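Local coordinates for protein pectinesterase A (Erwinia chrysanthemi, PDB 2NTP) that catalyses the hydrolysis of methyl esters in pectin, releasing methanol and leaving de-esterified galacturonate units in the polymer, the first step in the maceration of plant tissue, at residues 217-222 with 263-267; 65-71 with 103-109; 93-99 with 138-144. All blocks are in the same frame, centred on the assembly; numbering follows the deposited sequence.

Contact 1. Residues 217-222 with 263-267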
# COMPACT_ATOMS: atom_id res chain seq x y z
N LYS A 217 13.17 8.89 -10.54
CA LYS A 217 13.35 10.08 -9.71
C LYS A 217 12.63 10.01 -8.37
O LYS A 217 13.20 10.36 -7.33
CB LYS A 217 12.93 11.34 -10.48
CG LYS A 217 13.34 12.66 -9.84
CD LYS A 217 14.80 13.01 -10.09
CE LYS A 217 15.06 14.51 -9.90
NZ LYS A 217 14.64 15.03 -8.57
N TYR A 218 11.38 9.56 -8.39
CA TYR A 218 10.57 9.52 -7.17
C TYR A 218 10.00 8.14 -6.87
O TYR A 218 9.53 7.44 -7.77
CB TYR A 218 9.42 10.53 -7.25
CG TYR A 218 9.89 11.95 -7.46
CD1 TYR A 218 10.42 12.70 -6.41
CD2 TYR A 218 9.81 12.55 -8.72
CE1 TYR A 218 10.87 14.01 -6.60
CE2 TYR A 218 10.25 13.86 -8.93
CZ TYR A 218 10.78 14.58 -7.86
OH TYR A 218 11.21 15.88 -8.06
N GLY A 219 10.06 7.76 -5.60
CA GLY A 219 9.47 6.51 -5.12
C GLY A 219 8.29 6.84 -4.23
O GLY A 219 7.29 7.39 -4.68
N LEU A 220 8.43 6.51 -2.95
CA LEU A 220 7.36 6.75 -1.97
C LEU A 220 7.60 8.09 -1.29
O LEU A 220 8.64 8.29 -0.65
CB LEU A 220 7.31 5.62 -0.93
CG LEU A 220 7.37 4.19 -1.50
CD1 LEU A 220 7.43 3.18 -0.38
CD2 LEU A 220 6.19 3.90 -2.42
N VAL A 221 6.65 9.00 -1.46
CA VAL A 221 6.77 10.36 -0.92
C VAL A 221 5.57 10.63 -0.02
O VAL A 221 4.42 10.61 -0.47
CB VAL A 221 6.89 11.42 -2.05
CG1 VAL A 221 7.07 12.83 -1.47
CG2 VAL A 221 8.05 11.08 -3.00
N ILE A 222 5.85 10.86 1.26
CA ILE A 222 4.79 11.04 2.26
C ILE A 222 4.83 12.47 2.79
O ILE A 222 5.84 12.90 3.36
CB ILE A 222 4.93 10.01 3.42
CG1 ILE A 222 4.72 8.58 2.92
CG2 ILE A 222 3.91 10.29 4.53
CD1 ILE A 222 6.00 7.82 2.63
N GLY A 263 15.62 1.74 -3.21
CA GLY A 263 14.34 2.39 -2.94
C GLY A 263 14.43 3.78 -2.35
O GLY A 263 15.40 4.12 -1.68
N GLN A 264 13.40 4.58 -2.62
CA GLN A 264 13.27 5.91 -2.05
C GLN A 264 12.02 6.01 -1.18
O GLN A 264 10.93 5.66 -1.63
CB GLN A 264 13.22 6.99 -3.15
CG GLN A 264 13.03 8.41 -2.60
CD GLN A 264 12.66 9.40 -3.69
OE1 GLN A 264 11.48 9.58 -4.02
NE2 GLN A 264 13.67 10.07 -4.25
N THR A 265 12.21 6.46 0.05
CA THR A 265 11.10 6.91 0.89
C THR A 265 11.49 8.25 1.47
O THR A 265 12.54 8.37 2.12
CB THR A 265 10.79 5.93 2.05
OG1 THR A 265 10.42 4.66 1.52
CG2 THR A 265 9.64 6.47 2.90
N VAL A 266 10.65 9.26 1.22
CA VAL A 266 10.87 10.60 1.76
C VAL A 266 9.65 11.04 2.56
O VAL A 266 8.52 10.98 2.05
CB VAL A 266 11.20 11.62 0.65
CG1 VAL A 266 11.47 12.99 1.26
CG2 VAL A 266 12.41 11.16 -0.16
N PHE A 267 9.88 11.46 3.80
CA PHE A 267 8.85 12.03 4.66
C PHE A 267 9.05 13.53 4.74
O PHE A 267 10.15 13.99 5.08
CB PHE A 267 8.91 11.45 6.07
CG PHE A 267 8.49 10.01 6.16
CD1 PHE A 267 9.42 8.98 6.01
CD2 PHE A 267 7.16 9.67 6.42
CE1 PHE A 267 9.03 7.65 6.10
CE2 PHE A 267 6.76 8.34 6.50
CZ PHE A 267 7.71 7.33 6.34

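Contact 2. Residues 65-71 with 103-109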
# COMPACT_ATOMS: atom_id res chain seq x y z
N ALA A 65 -18.79 2.04 3.38
CA ALA A 65 -18.68 1.37 2.09
C ALA A 65 -17.35 0.61 2.04
O ALA A 65 -16.30 1.22 1.91
CB ALA A 65 -18.79 2.36 0.94
N VAL A 66 -17.43 -0.71 2.16
CA VAL A 66 -16.24 -1.56 2.34
C VAL A 66 -16.16 -2.64 1.27
O VAL A 66 -17.15 -3.33 1.00
CB VAL A 66 -16.22 -2.24 3.75
CG1 VAL A 66 -14.94 -3.04 3.96
CG2 VAL A 66 -16.36 -1.21 4.87
N ILE A 67 -14.98 -2.78 0.67
CA ILE A 67 -14.68 -3.87 -0.24
C ILE A 67 -13.63 -4.73 0.45
O ILE A 67 -12.55 -4.25 0.79
CB ILE A 67 -14.13 -3.36 -1.60
CG1 ILE A 67 -15.03 -2.23 -2.14
CG2 ILE A 67 -13.96 -4.51 -2.59
CD1 ILE A 67 -14.45 -1.47 -3.34
N ALA A 68 -13.95 -6.00 0.68
CA ALA A 68 -13.12 -6.85 1.53
C ALA A 68 -13.07 -8.30 1.07
O ALA A 68 -14.07 -8.86 0.63
CB ALA A 68 -13.61 -6.78 2.97
N ALA A 69 -11.88 -8.89 1.18
CA ALA A 69 -11.70 -10.33 0.98
C ALA A 69 -10.48 -10.79 1.77
O ALA A 69 -9.56 -10.00 2.01
CB ALA A 69 -11.55 -10.66 -0.50
N ALA A 70 -10.48 -12.06 2.17
CA ALA A 70 -9.37 -12.63 2.92
C ALA A 70 -8.53 -13.55 2.05
O ALA A 70 -8.98 -14.64 1.65
CB ALA A 70 -9.88 -13.37 4.15
N THR A 71 -7.31 -13.12 1.73
CA THR A 71 -6.39 -13.92 0.91
C THR A 71 -4.95 -13.63 1.29
O THR A 71 -4.50 -12.48 1.19
CB THR A 71 -6.57 -13.62 -0.62
OG1 THR A 71 -7.95 -13.40 -0.93
CG2 THR A 71 -6.01 -14.75 -1.48
N LEU A 103 -14.25 5.21 0.44
CA LEU A 103 -14.48 3.78 0.66
C LEU A 103 -13.29 3.13 1.34
O LEU A 103 -12.19 3.67 1.36
CB LEU A 103 -14.84 3.07 -0.64
CG LEU A 103 -13.91 3.16 -1.84
CD1 LEU A 103 -12.80 2.15 -1.73
CD2 LEU A 103 -14.69 2.97 -3.15
N THR A 104 -13.55 1.96 1.92
CA THR A 104 -12.52 1.16 2.58
C THR A 104 -12.24 -0.09 1.75
O THR A 104 -13.18 -0.71 1.24
CB THR A 104 -12.96 0.76 4.00
OG1 THR A 104 -13.20 1.94 4.78
CG2 THR A 104 -11.88 -0.09 4.69
N ILE A 105 -10.96 -0.42 1.61
CA ILE A 105 -10.52 -1.64 0.94
C ILE A 105 -9.70 -2.45 1.96
O ILE A 105 -8.73 -1.95 2.53
CB ILE A 105 -9.63 -1.33 -0.29
CG1 ILE A 105 -10.37 -0.41 -1.28
CG2 ILE A 105 -9.20 -2.63 -0.97
CD1 ILE A 105 -9.47 0.28 -2.31
N ARG A 106 -10.12 -3.69 2.19
CA ARG A 106 -9.49 -4.54 3.21
C ARG A 106 -8.99 -5.86 2.63
O ARG A 106 -9.63 -6.45 1.75
CB ARG A 106 -10.48 -4.88 4.34
CG ARG A 106 -11.28 -3.73 4.91
CD ARG A 106 -11.90 -4.12 6.26
NE ARG A 106 -12.67 -5.36 6.18
CZ ARG A 106 -13.92 -5.52 6.62
NH1 ARG A 106 -14.58 -4.52 7.21
NH2 ARG A 106 -14.52 -6.69 6.48
N ASN A 107 -7.85 -6.32 3.14
CA ASN A 107 -7.56 -7.74 3.12
C ASN A 107 -7.84 -8.28 4.52
O ASN A 107 -7.25 -7.82 5.50
CB ASN A 107 -6.14 -8.06 2.65
CG ASN A 107 -5.97 -9.54 2.28
OD1 ASN A 107 -6.38 -10.43 3.03
ND2 ASN A 107 -5.36 -9.80 1.13
N ASP A 108 -8.77 -9.22 4.59
CA ASP A 108 -9.26 -9.71 5.88
C ASP A 108 -8.51 -10.94 6.38
O ASP A 108 -8.94 -11.57 7.35
CB ASP A 108 -10.77 -9.98 5.82
CG ASP A 108 -11.60 -8.71 5.89
OD1 ASP A 108 -11.06 -7.64 6.25
OD2 ASP A 108 -12.81 -8.79 5.60
N PHE A 109 -7.39 -11.27 5.74
CA PHE A 109 -6.53 -12.34 6.25
C PHE A 109 -6.21 -12.03 7.71
O PHE A 109 -5.68 -10.96 8.04
CB PHE A 109 -5.25 -12.51 5.44
CG PHE A 109 -4.28 -13.49 6.03
CD1 PHE A 109 -4.60 -14.84 6.12
CD2 PHE A 109 -3.03 -13.06 6.50
CE1 PHE A 109 -3.70 -15.75 6.67
CE2 PHE A 109 -2.13 -13.96 7.06
CZ PHE A 109 -2.47 -15.31 7.14

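Contact 3. Residues 93-99 with 138-144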
# COMPACT_ATOMS: atom_id res chain seq x y z
N ILE A 93 -5.32 -2.86 -9.57
CA ILE A 93 -5.52 -1.82 -10.58
C ILE A 93 -4.53 -2.00 -11.71
O ILE A 93 -3.32 -1.78 -11.53
CB ILE A 93 -5.39 -0.38 -10.00
CG1 ILE A 93 -6.27 -0.18 -8.75
CG2 ILE A 93 -5.69 0.67 -11.08
CD1 ILE A 93 -7.77 -0.36 -8.98
N SER A 94 -5.04 -2.42 -12.87
CA SER A 94 -4.22 -2.68 -14.06
C SER A 94 -4.76 -1.86 -15.23
O SER A 94 -4.86 -2.35 -16.36
CB SER A 94 -4.24 -4.17 -14.41
OG SER A 94 -3.61 -4.93 -13.41
N ALA A 95 -5.12 -0.62 -14.93
CA ALA A 95 -5.64 0.31 -15.93
C ALA A 95 -5.22 1.72 -15.55
O ALA A 95 -4.76 1.97 -14.43
CB ALA A 95 -7.15 0.22 -16.01
N LYS A 96 -5.37 2.65 -16.49
CA LYS A 96 -4.98 4.03 -16.28
C LYS A 96 -6.17 4.88 -15.84
O LYS A 96 -7.32 4.54 -16.12
CB LYS A 96 -4.38 4.61 -17.56
CG LYS A 96 -3.07 3.97 -17.95
CD LYS A 96 -2.56 4.49 -19.27
CE LYS A 96 -1.25 3.82 -19.62
NZ LYS A 96 -1.37 2.33 -19.62
N ASP A 97 -5.87 5.98 -15.16
CA ASP A 97 -6.87 6.99 -14.76
C ASP A 97 -8.01 6.43 -13.92
O ASP A 97 -9.16 6.84 -14.06
CB ASP A 97 -7.38 7.74 -15.99
CG ASP A 97 -6.27 8.48 -16.71
OD1 ASP A 97 -5.57 9.29 -16.07
OD2 ASP A 97 -6.07 8.24 -17.92
N PHE A 98 -7.66 5.50 -13.02
CA PHE A 98 -8.59 4.98 -12.04
C PHE A 98 -8.67 5.94 -10.87
O PHE A 98 -7.67 6.55 -10.49
CB PHE A 98 -8.13 3.61 -11.52
CG PHE A 98 -9.00 3.05 -10.42
CD1 PHE A 98 -10.20 2.41 -10.73
CD2 PHE A 98 -8.63 3.19 -9.08
CE1 PHE A 98 -11.01 1.90 -9.72
CE2 PHE A 98 -9.45 2.69 -8.06
CZ PHE A 98 -10.64 2.04 -8.38
N SER A 99 -9.86 6.08 -10.29
CA SER A 99 -9.99 6.72 -8.98
C SER A 99 -10.96 5.97 -8.08
O SER A 99 -11.93 5.37 -8.55
CB SER A 99 -10.38 8.20 -9.09
OG SER A 99 -11.72 8.39 -9.51
N SER A 138 0.79 -1.66 -15.13
CA SER A 138 -0.17 -1.16 -16.11
C SER A 138 -1.07 -0.09 -15.50
O SER A 138 -1.98 0.44 -16.16
CB SER A 138 -1.02 -2.31 -16.65
OG SER A 138 -0.20 -3.32 -17.20
N GLY A 139 -0.83 0.18 -14.22
CA GLY A 139 -1.49 1.26 -13.54
C GLY A 139 -0.62 2.49 -13.67
O GLY A 139 0.60 2.46 -13.42
N ASP A 140 -1.24 3.57 -14.11
CA ASP A 140 -0.65 4.90 -14.03
C ASP A 140 -1.79 5.87 -13.79
O ASP A 140 -2.90 5.68 -14.30
CB ASP A 140 0.11 5.25 -15.31
CG ASP A 140 0.89 6.56 -15.19
OD1 ASP A 140 1.26 6.95 -14.06
OD2 ASP A 140 1.13 7.20 -16.24
N ARG A 141 -1.51 6.91 -13.02
CA ARG A 141 -2.47 7.96 -12.70
C ARG A 141 -3.68 7.39 -11.93
O ARG A 141 -4.83 7.56 -12.34
CB ARG A 141 -2.90 8.72 -13.97
CG ARG A 141 -1.72 9.29 -14.77
CD ARG A 141 -2.18 10.13 -15.96
NE ARG A 141 -2.99 9.36 -16.91
CZ ARG A 141 -2.52 8.70 -17.96
NH1 ARG A 141 -1.22 8.70 -18.24
NH2 ARG A 141 -3.35 8.03 -18.75
N ALA A 142 -3.39 6.70 -10.82
CA ALA A 142 -4.41 6.15 -9.94
C ALA A 142 -4.57 7.05 -8.72
O ALA A 142 -3.60 7.35 -8.02
CB ALA A 142 -4.04 4.73 -9.51
N TYR A 143 -5.81 7.46 -8.45
CA TYR A 143 -6.08 8.48 -7.43
C TYR A 143 -7.02 7.92 -6.36
O TYR A 143 -8.10 7.42 -6.68
CB TYR A 143 -6.71 9.70 -8.12
CG TYR A 143 -7.06 10.90 -7.26
CD1 TYR A 143 -6.46 11.14 -6.01
CD2 TYR A 143 -7.98 11.84 -7.73
CE1 TYR A 143 -6.81 12.27 -5.24
CE2 TYR A 143 -8.32 12.96 -6.98
CZ TYR A 143 -7.73 13.17 -5.74
OH TYR A 143 -8.08 14.30 -5.03
N PHE A 144 -6.59 8.01 -5.11
CA PHE A 144 -7.38 7.51 -3.99
C PHE A 144 -7.60 8.63 -2.99
O PHE A 144 -6.66 9.09 -2.35
CB PHE A 144 -6.67 6.31 -3.35
CG PHE A 144 -6.38 5.21 -4.32
CD1 PHE A 144 -5.22 5.25 -5.11
CD2 PHE A 144 -7.28 4.16 -4.49
CE1 PHE A 144 -4.96 4.24 -6.04
CE2 PHE A 144 -7.02 3.15 -5.42
CZ PHE A 144 -5.85 3.20 -6.20
O HOH W 1 -4.93 4.14 -12.67
O HOH W 2 -2.62 0.11 -18.69
O HOH W 3 -7.18 9.15 -11.46

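Contact 1. Residues 217-222 with 263-267
The side chain of Gln264 reaches across to the backbone of Lys217-Gly219, and it does there what main chain does elsewhere in this right-handed parallel beta-helix, the fold of pectinesterases. In such a fold, successive coils stack their strands in parallel register, here Leu220 on Thr265, Val221 on Val266 and Ile222 on Phe267, with strand axes 4.8 Å apart and 7° from parallel. Leu220 N donates to Gln264 O (3.0 Å), Val266 N to Leu220 O (2.9 Å) and Ile222 N to Val266 O (2.8 Å). Before Leu220 the pairing passes to the amide group: Gly219 N donates to Gln264 OE1 at 2.8 Å, and Gln264 NE2 gives a weak bond to Lys217 O at 3.1 Å, so a side chain prolongs the hydrogen bonding into the turn. Leu220, Thr265, Ile222 and Phe267 lie on one face, where Leu220 and Phe267 also touch strand 205-210 and Thr265 OG1 bonds to Thr208. Val221 and Val266, a matched pair, occupy the other face, and Val266 meets Leu320 and Tyr328. On the face of Leu220 and Thr265, Ile222 CD1 sits over the Phe267 ring, 4.3 Å from its centroid, in a CH-pi contact.

Contact 2. Residues 65-71 with 103-109
Asn107 works in several directions at the end of this strand pair: its carboxamide bonds to both the N and the O of Thr71 while also closing an Asx turn in its own segment. Thr71 N donates to Asn107 OD1 (3.1 Å) and Asn107 ND2 donates to Thr71 O (2.8 Å); the same OD1 accepts from Phe109 N at 3.0 Å, and ND2 also bonds to Val131 O. The carboxamide thus carries the hydrogen bonding past the last backbone bond between these parallel beta-helix strands. Upstream, the pairing is regular: Thr104 N to Ala65 O (2.8 Å), Ile67 N to Thr104 O (2.8 Å), Arg106 N to Ile67 O (2.9 Å), a weak Ala69 N to Arg106 O (3.4 Å), then Asp108 N to Ala69 O (2.8 Å). On the face bearing Val66, Ala68, Thr104 and Arg106, the guanidinium folds back over its neighbours, with Val66 CG1 over its face, 3.6 Å from Arg106 NH1. A salt bridge holds it there, Arg106 NE lying 2.8 Å from Asp108 OD1 and NH2 the same distance from OD2. Ala68 CB lies close by, 3.6 Å from Arg106 NH2 and 3.4 Å from Asp108 OD2. The opposite face carries Ile67 and Ile105, both packed on Ile91 of strand 91-93. Within their own sheet, strands 65-69 and 103-107 lie side by side, flanked by strand 42-45 next to the first and strand 147-150 next to the second.

Contact 3. Residues 93-99 with 138-144
Between two sheets of a parallel beta-helix the chain must turn, and here the turns of two successive coils stack, Asp97 over Arg141, with Phe98 and Ala142 continuing the register. Asp97 and Arg141 both have positive phi, and each turns its coil toward the next strand. Their side chains form a bidentate salt bridge, Arg141 NE to Asp97 OD1 at 2.7 Å and NH2 to OD2 at 2.9 Å; Asp140, itself paired with Arg162, adds its charge to the network. Direct backbone bonds are few: Asp97 N to Asp140 O (3.1 Å) and Tyr143 N to Phe98 O (2.9 Å). Three waters supplement these bonds. One molecule donates to Ala95 O (2.8 Å) and Asp140 O (3.0 Å) and accepts from Phe98 N (3.1 Å), another joins Phe98 O to Arg141 O, and a third links Lys96 NZ with Ser138 O. Inside, Phe98 CE2 comes within 3.6 Å of Phe144 CE2, and Ile93 CG1 lies 4.3 Å from Phe144 CZ. Ile93 and Phe98 also pack on Ile50 of strand 48-50, and Phe144 stacks on Phe165. The turns lead from strands 91-93 and 133-135 of one sheet into 99-101 and 142-145 of another.

Overall arrangement
From the N terminus, the chain first lays down 65-71, then 93-99, and returns at 103-109 to close contact 2 with a 31-residue excursion between its segments. Contact 3 opens at 93-99 before contact 2 closes at 103-109, and itself closes only at 138-144, so the segments alternate and the two contacts cross. Contact 1 follows in series, spanning 40 residues, and its centre lies about 26 Å from that of contact 2, on the opposite side of the chain's centre. Contacts 1 and 3 reach the same long parallel sheet, about 19 Å apart between centres, while contact 2 belongs to another sheet. Together they illustrate how repeated neighbour-to-neighbour pairing builds a beta-helix.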